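Local structure of rubber oxygenase (Streptomyces sp., 5O1L) at residues 132-141 with 323-331; 161-169 with 303-311. The protein cleaves the carbon chain of poly(cis-1,4-isoprene) rubber by adding oxygen to its double bonds, using a non-covalently bound b-type heme. All coordinates share one frame; numbering follows the deposited sequence.

Following the chain from the N terminus, four helices precede helix 127-142; helix 161-169 comes later, beside the heme, and much farther on come helices 298-313 and 320-331, which follow each other directly. Interaction 2 brings 303-311 back onto 161-169, with 133 residues between them; interaction 1 brings 323-331 back onto 132-141, with 181 between. The smaller loop therefore lies within the larger. The two contacts, with centres about 13 Å apart, also touch: CG2 of Ile-323 meets CD2 of Leu-308 at 3.4 Å, and CB of Ala-169 lies against O of Gly-135. Together they join four helices of the catalytic domain into one packed block.

Interaction 1. Residues 132-141 with 323-331; sequences ALYGLGSGLM and IGAFSRYTL
Helices 132-141 and 323-331 cross at -77° with their axes 9.3 Å apart, and they come nearest at Gly-137 and Ser-327, whose CA atoms are 6.2 Å apart. A CB on Gly-137 would run into O of Leu-133 of its own helix and crowd CG2 of Thr-330; the helix widens into a pi-type turn at 133-138. CD2 of Leu-331 settles against O of Gly-137 at 3.6 Å, and CB of Met-141 touches the same methyl. Leu-140 sends CD1 onto OG of Ser-327 at 3.3 Å. That buried hydroxyl suits an apolar neighbour because it folds back on its own helix: with OG anti to the carbonyl carbon (chi1 -61°), it donates to O of Ile-323, 2.7 Å away, from the face opposite the one used by N of Ser-327. Thr-330 does likewise with OG1 on O of Phe-326, which leaves CG2 to meet CD2 of Leu-133 at 3.6 Å. Leu-136 lies across Phe-326 at about a right angle, its CD1 at the ring edge, 4.1 Å from CD2 of Phe-326. Trp-355 meets the same ring edge-to-face, and helix 298-313 packs against Leu-140 and Ile-323. No hydrogen bond joins the two segments; small residues at the point of closest approach, with leucines around them, make this a steeply crossed helix pair in the buried core of the all-helical catalytic domain.

Interaction 2. Residues 161-169 with 303-311; sequences MKDRIAKTA and LTEVLLGIV. With HEM (protoporphyrin IX containing Fe), chain C.
Ile-165 is a knob in the hole formed by Leu-303, Val-306, Leu-307 and Ile-310, where the axes cross at -79°. Its CG1 stands roughly anti to the backbone N (chi1 -156°), and the bend at chi2 takes CD1 of Ile-165 to CB of Leu-303 at 3.8 Å. CG2 of Ile-165 reaches CG1 of Val-306 at 3.5 Å and CD1 of Ile-310 at 3.3 Å, the latter tighter than ordinary van der Waals contact. With an alanine here, both branches are gone, which would probably open a gap among these residues and let the Ile-310 side chain turn. Met-161 bends to set SD crosswise on CD2 of Leu-303, at 3.8 Å, and small Ala-169 lets CD1 of Leu-307 come to 3.6 Å from its CB. Exposed Lys-162 lends its aliphatic CG to Ile-310. In the heme pocket, CD of Arg-164 lies 3.3 Å from heme O1D, while backbone O atoms of Val-152 and Ala-159 accept hydrogen bonds from its NE and NH1. CD of Lys-167 is 3.4 Å from O2A of the other propionate, its NZ farther at 4.0 Å. Apolar interlocking thus seats the helix, while two basic residues probably offset propionate charge at longer range.

Interaction 1. Residues 132-141 with 323-331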
ATOM      1  N   ALA A 132       4.635  11.517  -1.409  1.00 12.82           N
ATOM      2  CA  ALA A 132       3.589  12.324  -0.785  1.00 14.37           C
ATOM      3  C   ALA A 132       2.227  11.667  -0.988  1.00 14.08           C
ATOM      4  O   ALA A 132       1.385  11.646  -0.106  1.00 14.67           O
ATOM      5  CB  ALA A 132       3.580  13.728  -1.353  1.00 15.13           C
ATOM      6  N   LEU A 133       2.028  11.143  -2.186  1.00 12.54           N
ATOM      7  CA  LEU A 133       0.778  10.451  -2.477  1.00 14.04           C
ATOM      8  C   LEU A 133       0.592   9.187  -1.683  1.00 14.74           C
ATOM      9  O   LEU A 133      -0.517   8.965  -1.189  1.00 16.09           O
ATOM     10  CB  LEU A 133       0.674  10.160  -3.979  1.00 13.44           C
ATOM     11  CG  LEU A 133       0.415  11.419  -4.822  1.00 13.76           C
ATOM     12  CD1 LEU A 133       0.686  11.212  -6.246  1.00 14.36           C
ATOM     13  CD2 LEU A 133      -1.034  11.907  -4.635  1.00 14.89           C
ATOM     14  N   TYR A 134       1.617   8.355  -1.533  1.00 13.55           N
ATOM     15  CA  TYR A 134       1.502   7.207  -0.659  1.00 13.98           C
ATOM     16  C   TYR A 134       1.260   7.607   0.765  1.00 15.91           C
ATOM     17  O   TYR A 134       0.382   7.057   1.416  1.00 17.33           O
ATOM     18  CB  TYR A 134       2.724   6.309  -0.707  1.00 13.51           C
ATOM     19  CG  TYR A 134       3.036   5.568  -2.015  1.00 14.12           C
ATOM     20  CD1 TYR A 134       2.070   5.036  -2.793  1.00 16.06           C
ATOM     21  CD2 TYR A 134       4.364   5.300  -2.355  1.00 15.48           C
ATOM     22  CE1 TYR A 134       2.409   4.347  -3.970  1.00 15.54           C
ATOM     23  CE2 TYR A 134       4.695   4.631  -3.524  1.00 17.21           C
ATOM     24  CZ  TYR A 134       3.662   4.187  -4.315  1.00 16.72           C
ATOM     25  OH  TYR A 134       4.085   3.515  -5.469  1.00 18.09           O
ATOM     26  N   GLY A 135       2.031   8.537   1.261  1.00 15.20           N
ATOM     27  CA  GLY A 135       2.057   8.833   2.707  1.00 18.25           C
ATOM     28  C   GLY A 135       0.853   9.564   3.147  1.00 19.91           C
ATOM     29  O   GLY A 135       0.266   9.230   4.230  1.00 25.92           O
ATOM     30  N   LEU A 136       0.468  10.617   2.464  1.00 19.02           N
ATOM     31  CA  LEU A 136      -0.677  11.402   2.831  1.00 21.29           C
ATOM     32  C   LEU A 136      -1.873  10.881   2.151  1.00 23.59           C
ATOM     33  O   LEU A 136      -2.842  10.624   2.858  1.00 26.83           O
ATOM     34  CB  LEU A 136      -0.482  12.897   2.572  1.00 21.97           C
ATOM     35  CG  LEU A 136       0.657  13.464   3.360  1.00 23.61           C
ATOM     36  CD1 LEU A 136       0.868  14.907   2.952  1.00 26.42           C
ATOM     37  CD2 LEU A 136       0.430  13.359   4.859  1.00 23.74           C
ATOM     38  N   GLY A 137      -1.844  10.694   0.823  1.00 18.70           N
ATOM     39  CA  GLY A 137      -3.001  10.332   0.074  1.00 18.94           C
ATOM     40  C   GLY A 137      -3.474   8.948   0.427  1.00 17.75           C
ATOM     41  O   GLY A 137      -4.529   8.793   1.058  1.00 18.26           O
ATOM     42  N   SER A 138      -2.722   7.925   0.053  1.00 17.02           N
ATOM     43  CA  SER A 138      -3.148   6.537   0.320  1.00 16.14           C
ATOM     44  C   SER A 138      -3.219   6.263   1.810  1.00 17.53           C
ATOM     45  O   SER A 138      -4.154   5.634   2.274  1.00 17.43           O
ATOM     46  CB  SER A 138      -2.186   5.525  -0.315  1.00 17.67           C
ATOM     47  OG  SER A 138      -1.984   5.762  -1.673  1.00 18.30           O
ATOM     48  N   GLY A 139      -2.295   6.811   2.580  1.00 17.49           N
ATOM     49  CA  GLY A 139      -2.321   6.577   4.035  1.00 18.12           C
ATOM     50  C   GLY A 139      -3.573   7.117   4.705  1.00 18.62           C
ATOM     51  O   GLY A 139      -4.223   6.422   5.462  1.00 19.45           O
ATOM     52  N   LEU A 140      -3.983   8.340   4.389  1.00 18.28           N
ATOM     53  CA  LEU A 140      -5.240   8.871   4.890  1.00 18.23           C
ATOM     54  C   LEU A 140      -6.442   8.187   4.266  1.00 18.81           C
ATOM     55  O   LEU A 140      -7.426   7.900   4.959  1.00 19.60           O
ATOM     56  CB  LEU A 140      -5.335  10.391   4.693  1.00 19.33           C
ATOM     57  CG  LEU A 140      -4.521  11.168   5.715  1.00 20.07           C
ATOM     58  CD1 LEU A 140      -4.230  12.626   5.355  1.00 22.74           C
ATOM     59  CD2 LEU A 140      -5.192  11.086   7.082  1.00 20.55           C
ATOM     60  N   MET A 141      -6.402   7.865   2.961  1.00 17.58           N
ATOM     61  CA  MET A 141      -7.510   7.166   2.381  1.00 19.03           C
ATOM     62  C   MET A 141      -7.762   5.861   3.081  1.00 18.47           C
ATOM     63  O   MET A 141      -8.933   5.446   3.134  1.00 18.91           O
ATOM     64  CB  MET A 141      -7.255   6.888   0.879  1.00 19.65           C
ATOM     65  CG  MET A 141      -8.530   6.556   0.169  1.00 20.22           C
ATOM     66  SD  MET A 141      -8.337   5.823  -1.437  1.00 20.14           S
ATOM     67  CE  MET A 141      -7.010   6.754  -2.171  1.00 20.15           C
ATOM     68  N   ILE A 323      -1.173  19.983   6.187  1.00 19.04           N
ATOM     69  CA  ILE A 323      -1.518  18.589   5.954  1.00 19.10           C
ATOM     70  C   ILE A 323      -2.948  18.479   5.526  1.00 18.72           C
ATOM     71  O   ILE A 323      -3.275  17.792   4.556  1.00 19.03           O
ATOM     72  CB  ILE A 323      -1.388  17.729   7.258  1.00 21.17           C
ATOM     73  CG1 ILE A 323       0.050  17.634   7.669  1.00 20.28           C
ATOM     74  CG2 ILE A 323      -2.018  16.329   7.076  1.00 23.18           C
ATOM     75  CD1 ILE A 323       0.236  17.273   9.142  1.00 20.76           C
ATOM     76  N   GLY A 324      -3.843  19.196   6.185  1.00 17.14           N
ATOM     77  CA  GLY A 324      -5.208  19.156   5.876  1.00 17.79           C
ATOM     78  C   GLY A 324      -5.499  19.661   4.491  1.00 17.19           C
ATOM     79  O   GLY A 324      -6.284  19.058   3.762  1.00 18.07           O
ATOM     80  N   ALA A 325      -4.916  20.802   4.161  1.00 16.22           N
ATOM     81  CA  ALA A 325      -5.201  21.415   2.899  1.00 15.15           C
ATOM     82  C   ALA A 325      -4.663  20.559   1.757  1.00 15.49           C
ATOM     83  O   ALA A 325      -5.355  20.370   0.815  1.00 15.55           O
ATOM     84  CB  ALA A 325      -4.614  22.824   2.848  1.00 14.84           C
ATOM     85  N   PHE A 326      -3.428  20.117   1.876  1.00 15.39           N
ATOM     86  CA  PHE A 326      -2.850  19.306   0.814  1.00 14.95           C
ATOM     87  C   PHE A 326      -3.545  17.954   0.703  1.00 14.65           C
ATOM     88  O   PHE A 326      -3.778  17.454  -0.417  1.00 13.84           O
ATOM     89  CB  PHE A 326      -1.341  19.148   0.991  1.00 16.12           C
ATOM     90  CG  PHE A 326      -0.681  18.554  -0.234  1.00 16.28           C
ATOM     91  CD1 PHE A 326      -0.559  19.337  -1.352  1.00 17.11           C
ATOM     92  CD2 PHE A 326      -0.266  17.278  -0.235  1.00 17.79           C
ATOM     93  CE1 PHE A 326       0.021  18.861  -2.491  1.00 17.69           C
ATOM     94  CE2 PHE A 326       0.266  16.742  -1.452  1.00 16.79           C
ATOM     95  CZ  PHE A 326       0.348  17.528  -2.499  1.00 16.13           C
ATOM     96  N   SER A 327      -3.951  17.386   1.840  1.00 15.40           N
ATOM     97  CA  SER A 327      -4.628  16.092   1.774  1.00 16.51           C
ATOM     98  C   SER A 327      -6.051  16.222   1.175  1.00 16.68           C
ATOM     99  O   SER A 327      -6.533  15.368   0.430  1.00 15.83           O
ATOM    100  CB  SER A 327      -4.686  15.471   3.129  1.00 17.98           C
ATOM    101  OG  SER A 327      -3.375  15.263   3.592  1.00 21.72           O
ATOM    102  N   ARG A 328      -6.770  17.296   1.452  1.00 15.48           N
ATOM    103  CA  ARG A 328      -8.035  17.540   0.866  1.00 16.03           C
ATOM    104  C   ARG A 328      -7.897  17.789  -0.601  1.00 16.02           C
ATOM    105  O   ARG A 328      -8.717  17.326  -1.388  1.00 17.76           O
ATOM    106  CB  ARG A 328      -8.750  18.747   1.544  1.00 17.29           C
ATOM    107  CG  ARG A 328      -9.246  18.376   2.915  1.00 18.56           C
ATOM    108  CD  ARG A 328      -9.911  19.547   3.625  1.00 21.08           C
ATOM    109  NE  ARG A 328     -11.074  19.897   2.907  1.00 21.10           N
ATOM    110  CZ  ARG A 328     -12.264  19.275   2.976  1.00 22.97           C
ATOM    111  NH1 ARG A 328     -12.539  18.404   3.898  1.00 24.41           N
ATOM    112  NH2 ARG A 328     -13.198  19.609   2.108  1.00 25.32           N
ATOM    113  N   TYR A 329      -6.867  18.499  -1.028  1.00 15.29           N
ATOM    114  CA  TYR A 329      -6.628  18.726  -2.452  1.00 15.97           C
ATOM    115  C   TYR A 329      -6.372  17.377  -3.153  1.00 15.52           C
ATOM    116  O   TYR A 329      -6.832  17.198  -4.288  1.00 16.71           O
ATOM    117  CB  TYR A 329      -5.407  19.619  -2.549  1.00 15.51           C
ATOM    118  CG  TYR A 329      -4.863  19.761  -3.951  1.00 15.41           C
ATOM    119  CD1 TYR A 329      -5.574  20.391  -4.913  1.00 16.46           C
ATOM    120  CD2 TYR A 329      -3.601  19.284  -4.263  1.00 15.94           C
ATOM    121  CE1 TYR A 329      -5.072  20.480  -6.195  1.00 16.37           C
ATOM    122  CE2 TYR A 329      -3.059  19.425  -5.498  1.00 16.13           C
ATOM    123  CZ  TYR A 329      -3.765  20.026  -6.444  1.00 15.91           C
ATOM    124  OH  TYR A 329      -3.215  20.131  -7.727  1.00 19.56           O
ATOM    125  N   THR A 330      -5.621  16.534  -2.500  1.00 15.58           N
ATOM    126  CA  THR A 330      -5.199  15.244  -3.072  1.00 15.99           C
ATOM    127  C   THR A 330      -6.365  14.292  -3.117  1.00 16.16           C
ATOM    128  O   THR A 330      -6.631  13.640  -4.179  1.00 17.41           O
ATOM    129  CB  THR A 330      -4.086  14.690  -2.267  1.00 16.65           C
ATOM    130  OG1 THR A 330      -2.939  15.555  -2.382  1.00 16.84           O
ATOM    131  CG2 THR A 330      -3.710  13.349  -2.784  1.00 18.09           C
ATOM    132  N   LEU A 331      -7.124  14.179  -2.035  1.00 15.96           N
ATOM    133  CA  LEU A 331      -8.220  13.209  -1.959  1.00 16.80           C
ATOM    134  C   LEU A 331      -9.539  13.709  -2.531  1.00 18.89           C
ATOM    135  O   LEU A 331     -10.457  12.879  -2.776  1.00 20.36           O
ATOM    136  CB  LEU A 331      -8.419  12.753  -0.534  1.00 18.40           C
ATOM    137  CG  LEU A 331      -7.199  11.967  -0.046  1.00 19.75           C
ATOM    138  CD1 LEU A 331      -7.171  11.880   1.450  1.00 21.71           C
ATOM    139  CD2 LEU A 331      -7.158  10.583  -0.685  1.00 19.85           C
TER

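Interaction 2. Residues 161-169 with 303-311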
ATOM      1  N   MET A 161      -0.557   1.039  18.499  1.00 43.90           N
ATOM      2  CA  MET A 161      -1.361   1.789  17.537  1.00 44.20           C
ATOM      3  C   MET A 161      -0.580   2.795  16.676  1.00 40.08           C
ATOM      4  O   MET A 161      -0.708   2.813  15.441  1.00 35.21           O
ATOM      5  CB  MET A 161      -2.468   2.533  18.287  1.00 48.07           C
ATOM      6  CG  MET A 161      -3.528   3.115  17.388  1.00 51.00           C
ATOM      7  SD  MET A 161      -4.655   1.790  16.953  1.00 58.37           S
ATOM      8  CE  MET A 161      -6.167   2.603  17.397  1.00 52.90           C
ATOM      9  N   LYS A 162       0.225   3.621  17.329  1.00 39.01           N
ATOM     10  CA  LYS A 162       1.037   4.635  16.665  1.00 39.21           C
ATOM     11  C   LYS A 162       2.001   4.060  15.588  1.00 38.09           C
ATOM     12  O   LYS A 162       2.068   4.538  14.448  1.00 35.65           O
ATOM     13  CB  LYS A 162       1.844   5.418  17.705  1.00 42.32           C
ATOM     14  CG  LYS A 162       1.980   6.885  17.414  1.00 44.23           C
ATOM     15  CD  LYS A 162       2.142   7.701  18.677  1.00 46.42           C
ATOM     16  CE  LYS A 162       3.502   7.412  19.310  1.00 48.87           C
ATOM     17  NZ  LYS A 162       3.588   7.982  20.689  1.00 52.04           N
ATOM     18  N   ASP A 163       2.742   3.047  15.979  1.00 36.81           N
ATOM     19  CA  ASP A 163       3.644   2.334  15.088  1.00 37.40           C
ATOM     20  C   ASP A 163       2.879   1.707  13.950  1.00 34.76           C
ATOM     21  O   ASP A 163       3.319   1.785  12.824  1.00 31.15           O
ATOM     22  CB  ASP A 163       4.426   1.292  15.903  1.00 41.37           C
ATOM     23  CG  ASP A 163       5.474   1.960  16.833  1.00 47.80           C
ATOM     24  OD1 ASP A 163       6.164   2.907  16.354  1.00 52.52           O
ATOM     25  OD2 ASP A 163       5.598   1.584  18.043  1.00 53.77           O
ATOM     26  N   ARG A 164       1.707   1.125  14.231  1.00 33.82           N
ATOM     27  CA  ARG A 164       0.903   0.457  13.200  1.00 31.92           C
ATOM     28  C   ARG A 164       0.415   1.381  12.121  1.00 29.70           C
ATOM     29  O   ARG A 164       0.402   0.991  10.932  1.00 26.83           O
ATOM     30  CB  ARG A 164      -0.301  -0.285  13.796  1.00 34.32           C
ATOM     31  CG  ARG A 164       0.158  -1.463  14.655  1.00 36.89           C
ATOM     32  CD  ARG A 164      -0.841  -2.627  14.793  1.00 38.46           C
ATOM     33  NE  ARG A 164      -2.141  -2.211  15.290  1.00 38.54           N
ATOM     34  CZ  ARG A 164      -2.527  -2.127  16.560  1.00 37.73           C
ATOM     35  NH1 ARG A 164      -1.755  -2.481  17.552  1.00 40.58           N
ATOM     36  NH2 ARG A 164      -3.740  -1.683  16.825  1.00 37.02           N
ATOM     37  N   ILE A 165      -0.075   2.562  12.494  1.00 29.06           N
ATOM     38  CA  ILE A 165      -0.633   3.458  11.491  1.00 29.77           C
ATOM     39  C   ILE A 165       0.485   4.149  10.723  1.00 29.22           C
ATOM     40  O   ILE A 165       0.311   4.407   9.520  1.00 25.99           O
ATOM     41  CB  ILE A 165      -1.723   4.410  12.087  1.00 32.48           C
ATOM     42  CG1 ILE A 165      -2.728   4.950  11.033  1.00 34.51           C
ATOM     43  CG2 ILE A 165      -1.079   5.607  12.663  1.00 35.07           C
ATOM     44  CD1 ILE A 165      -3.543   3.935  10.205  1.00 34.70           C
ATOM     45  N   ALA A 166       1.607   4.421  11.363  1.00 27.16           N
ATOM     46  CA  ALA A 166       2.791   4.935  10.676  1.00 27.52           C
ATOM     47  C   ALA A 166       3.225   3.962   9.602  1.00 26.33           C
ATOM     48  O   ALA A 166       3.479   4.369   8.433  1.00 25.48           O
ATOM     49  CB  ALA A 166       3.945   5.171  11.637  1.00 28.25           C
ATOM     50  N   LYS A 167       3.226   2.675   9.937  1.00 25.20           N
ATOM     51  CA  LYS A 167       3.584   1.640   8.919  1.00 25.61           C
ATOM     52  C   LYS A 167       2.548   1.504   7.817  1.00 25.55           C
ATOM     53  O   LYS A 167       2.901   1.293   6.654  1.00 24.00           O
ATOM     54  CB  LYS A 167       3.881   0.317   9.553  1.00 27.99           C
ATOM     55  CG  LYS A 167       5.143   0.359  10.396  1.00 28.91           C
ATOM     56  CD  LYS A 167       5.255  -0.960  11.133  1.00 32.30           C
ATOM     57  CE  LYS A 167       6.546  -0.955  11.939  1.00 36.04           C
ATOM     58  NZ  LYS A 167       6.514  -2.136  12.818  1.00 39.67           N
ATOM     59  N   THR A 168       1.279   1.681   8.147  1.00 24.01           N
ATOM     60  CA  THR A 168       0.214   1.703   7.144  1.00 23.97           C
ATOM     61  C   THR A 168       0.469   2.848   6.145  1.00 23.90           C
ATOM     62  O   THR A 168       0.370   2.668   4.902  1.00 22.84           O
ATOM     63  CB  THR A 168      -1.175   1.926   7.796  1.00 26.40           C
ATOM     64  OG1 THR A 168      -1.400   0.858   8.745  1.00 26.52           O
ATOM     65  CG2 THR A 168      -2.274   1.947   6.773  1.00 27.95           C
ATOM     66  N   ALA A 169       0.779   4.020   6.662  1.00 23.66           N
ATOM     67  CA  ALA A 169       0.996   5.163   5.780  1.00 23.90           C
ATOM     68  C   ALA A 169       2.245   5.017   4.905  1.00 22.71           C
ATOM     69  O   ALA A 169       2.308   5.660   3.845  1.00 28.12           O
ATOM     70  CB  ALA A 169       0.989   6.487   6.560  1.00 24.88           C
ATOM     71  N   LEU A 303      -7.913   6.156  13.825  1.00 26.29           N
ATOM     72  CA  LEU A 303      -6.657   6.090  13.099  1.00 25.35           C
ATOM     73  C   LEU A 303      -6.266   7.390  12.379  1.00 25.86           C
ATOM     74  O   LEU A 303      -5.098   7.716  12.344  1.00 24.06           O
ATOM     75  CB  LEU A 303      -6.717   4.938  12.090  1.00 24.91           C
ATOM     76  CG  LEU A 303      -6.884   3.543  12.679  1.00 25.35           C
ATOM     77  CD1 LEU A 303      -7.093   2.435  11.636  1.00 25.78           C
ATOM     78  CD2 LEU A 303      -5.747   3.182  13.551  1.00 25.87           C
ATOM     79  N   THR A 304      -7.231   8.082  11.799  1.00 24.34           N
ATOM     80  CA  THR A 304      -6.961   9.370  11.160  1.00 25.68           C
ATOM     81  C   THR A 304      -6.285  10.320  12.168  1.00 26.01           C
ATOM     82  O   THR A 304      -5.324  11.012  11.857  1.00 24.84           O
ATOM     83  CB  THR A 304      -8.251  10.005  10.662  1.00 25.45           C
ATOM     84  OG1 THR A 304      -8.977   9.078   9.841  1.00 25.49           O
ATOM     85  CG2 THR A 304      -7.970  11.241   9.885  1.00 27.13           C
ATOM     86  N   GLU A 305      -6.824  10.379  13.382  1.00 26.25           N
ATOM     87  CA  GLU A 305      -6.291  11.324  14.368  1.00 29.22           C
ATOM     88  C   GLU A 305      -4.896  10.932  14.765  1.00 27.91           C
ATOM     89  O   GLU A 305      -4.003  11.785  14.833  1.00 27.58           O
ATOM     90  CB  GLU A 305      -7.201  11.398  15.603  1.00 31.61           C
ATOM     91  CG  GLU A 305      -6.507  11.869  16.874  1.00 36.75           C
ATOM     92  CD  GLU A 305      -7.480  12.131  18.036  1.00 43.36           C
ATOM     93  OE1 GLU A 305      -8.677  11.690  17.954  1.00 48.08           O
ATOM     94  OE2 GLU A 305      -7.037  12.800  19.033  1.00 46.54           O
ATOM     95  N   VAL A 306      -4.651   9.628  14.902  1.00 27.86           N
ATOM     96  CA  VAL A 306      -3.296   9.165  15.191  1.00 27.42           C
ATOM     97  C   VAL A 306      -2.350   9.520  14.038  1.00 25.28           C
ATOM     98  O   VAL A 306      -1.280  10.042  14.272  1.00 26.08           O
ATOM     99  CB  VAL A 306      -3.216   7.657  15.490  1.00 29.02           C
ATOM    100  CG1 VAL A 306      -1.775   7.258  15.677  1.00 30.95           C
ATOM    101  CG2 VAL A 306      -3.966   7.329  16.784  1.00 31.96           C
ATOM    102  N   LEU A 307      -2.738   9.225  12.792  1.00 23.56           N
ATOM    103  CA  LEU A 307      -1.848   9.529  11.686  1.00 23.36           C
ATOM    104  C   LEU A 307      -1.599  11.044  11.560  1.00 24.11           C
ATOM    105  O   LEU A 307      -0.469  11.459  11.317  1.00 23.33           O
ATOM    106  CB  LEU A 307      -2.440   9.012  10.385  1.00 24.26           C
ATOM    107  CG  LEU A 307      -1.612   9.179   9.106  1.00 25.68           C
ATOM    108  CD1 LEU A 307      -0.230   8.578   9.292  1.00 25.03           C
ATOM    109  CD2 LEU A 307      -2.340   8.493   7.949  1.00 26.02           C
ATOM    110  N   LEU A 308      -2.637  11.861  11.689  1.00 24.39           N
ATOM    111  CA  LEU A 308      -2.436  13.311  11.554  1.00 25.25           C
ATOM    112  C   LEU A 308      -1.461  13.837  12.602  1.00 26.22           C
ATOM    113  O   LEU A 308      -0.623  14.681  12.305  1.00 25.65           O
ATOM    114  CB  LEU A 308      -3.752  14.049  11.609  1.00 25.66           C
ATOM    115  CG  LEU A 308      -4.648  13.924  10.426  1.00 27.39           C
ATOM    116  CD1 LEU A 308      -6.006  14.511  10.738  1.00 28.53           C
ATOM    117  CD2 LEU A 308      -4.033  14.553   9.172  1.00 27.19           C
ATOM    118  N   GLY A 309      -1.543  13.239  13.800  1.00 26.10           N
ATOM    119  CA  GLY A 309      -0.620  13.549  14.865  1.00 26.05           C
ATOM    120  C   GLY A 309       0.799  13.136  14.593  1.00 25.58           C
ATOM    121  O   GLY A 309       1.711  13.925  14.839  1.00 27.80           O
ATOM    122  N   ILE A 310       0.983  11.941  14.048  1.00 25.85           N
ATOM    123  CA  ILE A 310       2.298  11.436  13.694  1.00 26.99           C
ATOM    124  C   ILE A 310       2.962  12.375  12.680  1.00 25.72           C
ATOM    125  O   ILE A 310       4.102  12.732  12.818  1.00 25.10           O
ATOM    126  CB  ILE A 310       2.190  10.032  13.057  1.00 29.27           C
ATOM    127  CG1 ILE A 310       1.870   8.990  14.113  1.00 30.52           C
ATOM    128  CG2 ILE A 310       3.443   9.636  12.272  1.00 29.11           C
ATOM    129  CD1 ILE A 310       1.297   7.709  13.538  1.00 30.89           C
ATOM    130  N   VAL A 311       2.222  12.779  11.649  1.00 25.42           N
ATOM    131  CA  VAL A 311       2.804  13.597  10.591  1.00 24.06           C
ATOM    132  C   VAL A 311       3.182  14.999  11.094  1.00 24.15           C
ATOM    133  O   VAL A 311       4.232  15.544  10.745  1.00 25.53           O
ATOM    134  CB  VAL A 311       1.842  13.666   9.411  1.00 23.69           C
ATOM    135  CG1 VAL A 311       2.393  14.609   8.353  1.00 23.87           C
ATOM    136  CG2 VAL A 311       1.647  12.260   8.832  1.00 24.38           C
TER
HETATM  137  CHA HEM C 501       0.510  -6.153   8.066  1.00 16.04           C
HETATM  138  CHB HEM C 501       1.283  -4.591   3.650  1.00 14.94           C
HETATM  139  CHC HEM C 501      -3.324  -5.338   2.580  1.00 13.35           C
HETATM  140  CHD HEM C 501      -4.220  -5.896   7.236  1.00 15.40           C
HETATM  141  C1A HEM C 501       1.071  -5.722   6.917  1.00 16.08           C
HETATM  142  C2A HEM C 501       2.491  -5.470   6.818  1.00 17.71           C
HETATM  143  C3A HEM C 501       2.700  -4.989   5.585  1.00 16.35           C
HETATM  144  C4A HEM C 501       1.489  -4.984   4.901  1.00 15.25           C
HETATM  145  CMA HEM C 501       4.049  -4.552   5.068  1.00 16.09           C
HETATM  146  CAA HEM C 501       3.577  -5.669   7.902  1.00 20.46           C
HETATM  147  CBA HEM C 501       3.618  -4.441   8.831  1.00 24.17           C
HETATM  148  CGA HEM C 501       4.907  -4.421   9.569  1.00 30.25           C
HETATM  149  O1A HEM C 501       4.929  -5.199  10.530  1.00 35.26           O
HETATM  150  O2A HEM C 501       5.870  -3.659   9.165  1.00 36.20           O
HETATM  151  C1B HEM C 501       0.084  -4.697   2.952  1.00 13.70           C
HETATM  152  C2B HEM C 501      -0.030  -4.352   1.577  1.00 14.16           C
HETATM  153  C3B HEM C 501      -1.288  -4.566   1.223  1.00 13.75           C
HETATM  154  C4B HEM C 501      -2.001  -5.022   2.406  1.00 13.26           C
HETATM  155  CMB HEM C 501       1.069  -3.857   0.660  1.00 14.69           C
HETATM  156  CAB HEM C 501      -2.029  -4.504  -0.012  1.00 13.64           C
HETATM  157  CBB HEM C 501      -1.525  -4.140  -1.301  1.00 14.65           C
HETATM  158  C1C HEM C 501      -3.997  -5.565   3.771  1.00 13.37           C
HETATM  159  C2C HEM C 501      -5.447  -5.576   3.853  1.00 14.28           C
HETATM  160  C3C HEM C 501      -5.664  -5.759   5.179  1.00 14.91           C
HETATM  161  C4C HEM C 501      -4.369  -5.764   5.837  1.00 14.96           C
HETATM  162  CMC HEM C 501      -6.416  -5.533   2.708  1.00 14.22           C
HETATM  163  CAC HEM C 501      -6.962  -5.843   5.866  1.00 15.76           C
HETATM  164  CBC HEM C 501      -8.249  -5.949   5.349  1.00 16.94           C
HETATM  165  C1D HEM C 501      -3.003  -6.002   7.858  1.00 15.96           C
HETATM  166  C2D HEM C 501      -2.840  -6.293   9.296  1.00 17.14           C
HETATM  167  C3D HEM C 501      -1.537  -6.367   9.546  1.00 17.72           C
HETATM  168  C4D HEM C 501      -0.870  -6.164   8.258  1.00 16.19           C
HETATM  169  CMD HEM C 501      -3.992  -6.376  10.225  1.00 17.72           C
HETATM  170  CAD HEM C 501      -0.858  -6.612  10.915  1.00 20.23           C
HETATM  171  CBD HEM C 501      -0.723  -5.258  11.600  1.00 24.68           C
HETATM  172  CGD HEM C 501      -0.125  -5.477  12.994  1.00 30.05           C
HETATM  173  O1D HEM C 501       0.985  -4.944  13.222  1.00 32.66           O
HETATM  174  O2D HEM C 501      -0.686  -6.155  13.897  1.00 35.46           O
HETATM  175  NA  HEM C 501       0.475  -5.452   5.727  1.00 15.41           N
HETATM  176  NB  HEM C 501      -1.131  -5.058   3.384  1.00 14.02           N
HETATM  177  NC  HEM C 501      -3.341  -5.647   4.967  1.00 13.96           N
HETATM  178  ND  HEM C 501      -1.786  -6.013   7.260  1.00 14.92           N
HETATM  179 FE   HEM C 501      -1.455  -5.574   5.341  1.00 15.01          FE